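Local coordinates for 3-oxosteroid 1-dehydrogenase (Sterolibacterium denitrificans, PDB 7P18), which probably catalyses the FAD-dependent 1,2-dehydrogenation of 3-oxosteroids to 3-oxo-Delta(1)-steroids, and is captured here with androsta-1,4-diene-3,17-dione bound, at residues A162-A166 and T167-V171. Residues are numbered along the deposited sequence; the frame is centred on the assembly and turned at random.
Sequences ASMTA and TEAHV
Thr165 and Glu168 grip each other twice where the chain, leaving the short strand 162-163, turns into helix 166-174. Thr165 OG1 accepts from the backbone N of Glu168 at 2.9 Å; with chi1 at 63° the hydroxyl sits between its own N and carbonyl carbon, which brings it within reach of that N-H. In return Glu168 folds back across the threonine at about a right angle, its chain extended beyond CG, and OE1 takes the Thr165 N-H at 3.1 Å, the donor arriving from above the carboxylate plane, 46° out of it. The same OE1 lies 3.6 Å from Met164 CB and receives a bond from a water that also donates to Ser163 O, so two donors hold this oxygen.

The tight part is the first turn itself: Ala169 N reaches Thr165 O at 2.8 Å and His170 N reaches Ala166 O at the same distance, while Glu168 CB and CG close in on Thr165 OG1. Contact is lighter, though buried, on the Met164 flank beside helix 179-191, where the chain bends at chi3 and the terminal CE comes to 3.9 Å from Ala169 CB. The open side belongs to Thr167, an exposed residue whose hydroxyl bonds to Glu133. Glu168 OE2 makes a long, weak ion pair with Lys185.

With an alanine at Glu168, the Thr165 N-H would probably lose its acceptor and the water bridging to Ser163 O one of its own, leaving half of the reciprocal pair.

Glu133 also takes the N-H of Ala166, whose methyl lies about 4 Å, at nearest atoms, from the bound steroid. The pattern is a capping box, Thr165 as N-cap, starting a helix whose first residue lines the steroid pocket.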
loop_
_atom_site.group_PDB
_atom_site.type_symbol
_atom_site.label_atom_id
_atom_site.label_comp_id
_atom_site.label_asym_id
_atom_site.label_seq_id
_atom_site.Cartn_x
_atom_site.Cartn_y
_atom_site.Cartn_z
ATOM N N ALA A 162 -5.002 19.832 -2.855
ATOM C CA ALA A 162 -6.430 19.447 -2.861
ATOM C C ALA A 162 -6.562 17.919 -2.874
ATOM O O ALA A 162 -5.945 17.266 -3.728
ATOM C CB ALA A 162 -7.129 20.071 -4.041
ATOM N N SER A 163 -7.321 17.390 -1.921
ATOM C CA SER A 163 -7.571 15.924 -1.790
ATOM C C SER A 163 -8.429 15.478 -2.979
ATOM O O SER A 163 -9.379 16.230 -3.329
ATOM C CB SER A 163 -8.211 15.622 -0.496
ATOM O OG SER A 163 -7.299 15.868 0.571
ATOM N N MET A 164 -8.107 14.322 -3.582
ATOM C CA MET A 164 -8.994 13.651 -4.576
ATOM C C MET A 164 -9.139 12.158 -4.258
ATOM O O MET A 164 -8.235 11.578 -3.623
ATOM C CB MET A 164 -8.412 13.780 -5.978
ATOM C CG MET A 164 -8.204 15.250 -6.406
ATOM S SD MET A 164 -7.369 15.357 -7.998
ATOM C CE MET A 164 -5.980 14.220 -7.789
ATOM N N THR A 165 -10.239 11.557 -4.722
ATOM C CA THR A 165 -10.436 10.091 -4.772
ATOM C C THR A 165 -9.622 9.583 -5.942
ATOM O O THR A 165 -9.303 10.390 -6.843
ATOM C CB THR A 165 -11.915 9.734 -4.954
ATOM O OG1 THR A 165 -12.345 10.253 -6.220
ATOM C CG2 THR A 165 -12.759 10.292 -3.834
ATOM N N ALA A 166 -9.280 8.305 -5.940
ATOM C CA ALA A 166 -8.615 7.628 -7.078
ATOM C C ALA A 166 -9.526 7.725 -8.302
ATOM O O ALA A 166 -9.012 7.927 -9.413
ATOM C CB ALA A 166 -8.281 6.198 -6.756
ATOM N N THR A 167 -10.836 7.612 -8.098
ATOM C CA THR A 167 -11.823 7.736 -9.202
ATOM C C THR A 167 -11.684 9.131 -9.844
ATOM O O THR A 167 -11.434 9.180 -11.060
ATOM C CB THR A 167 -13.247 7.489 -8.695
ATOM O OG1 THR A 167 -13.249 6.193 -8.072
ATOM C CG2 THR A 167 -14.263 7.568 -9.817
ATOM N N GLU A 168 -11.827 10.190 -9.042
ATOM C CA GLU A 168 -11.726 11.619 -9.475
ATOM C C GLU A 168 -10.377 11.818 -10.149
ATOM O O GLU A 168 -10.341 12.409 -11.232
ATOM C CB GLU A 168 -11.807 12.602 -8.309
ATOM C CG GLU A 168 -13.198 12.938 -7.835
ATOM C CD GLU A 168 -13.140 13.659 -6.519
ATOM O OE1 GLU A 168 -12.021 13.747 -5.981
ATOM O OE2 GLU A 168 -14.210 14.092 -6.009
ATOM N N ALA A 169 -9.308 11.325 -9.531
ATOM C CA ALA A 169 -7.933 11.391 -10.071
ATOM C C ALA A 169 -7.906 10.754 -11.455
ATOM O O ALA A 169 -7.713 11.518 -12.391
ATOM C CB ALA A 169 -6.931 10.724 -9.147
ATOM N N HIS A 170 -8.097 9.425 -11.547
ATOM C CA HIS A 170 -7.674 8.512 -12.651
ATOM C C HIS A 170 -7.857 9.185 -14.018
ATOM O O HIS A 170 -7.002 8.997 -14.899
ATOM C CB HIS A 170 -8.427 7.169 -12.590
ATOM C CG HIS A 170 -8.297 6.365 -13.829
ATOM N ND1 HIS A 170 -9.285 6.351 -14.788
ATOM C CD2 HIS A 170 -7.327 5.565 -14.288
ATOM C CE1 HIS A 170 -8.919 5.599 -15.794
ATOM N NE2 HIS A 170 -7.712 5.128 -15.519
ATOM N N VAL A 171 -8.945 9.936 -14.164
ATOM C CA VAL A 171 -9.297 10.756 -15.353
ATOM C C VAL A 171 -8.088 11.591 -15.809
ATOM O O VAL A 171 -7.825 11.676 -17.020
ATOM C CB VAL A 171 -10.476 11.679 -14.989
ATOM C CG1 VAL A 171 -10.679 12.723 -16.058
ATOM C CG2 VAL A 171 -11.753 10.913 -14.694
HETATM O O HOH W 1 -11.387 16.223 -5.221
#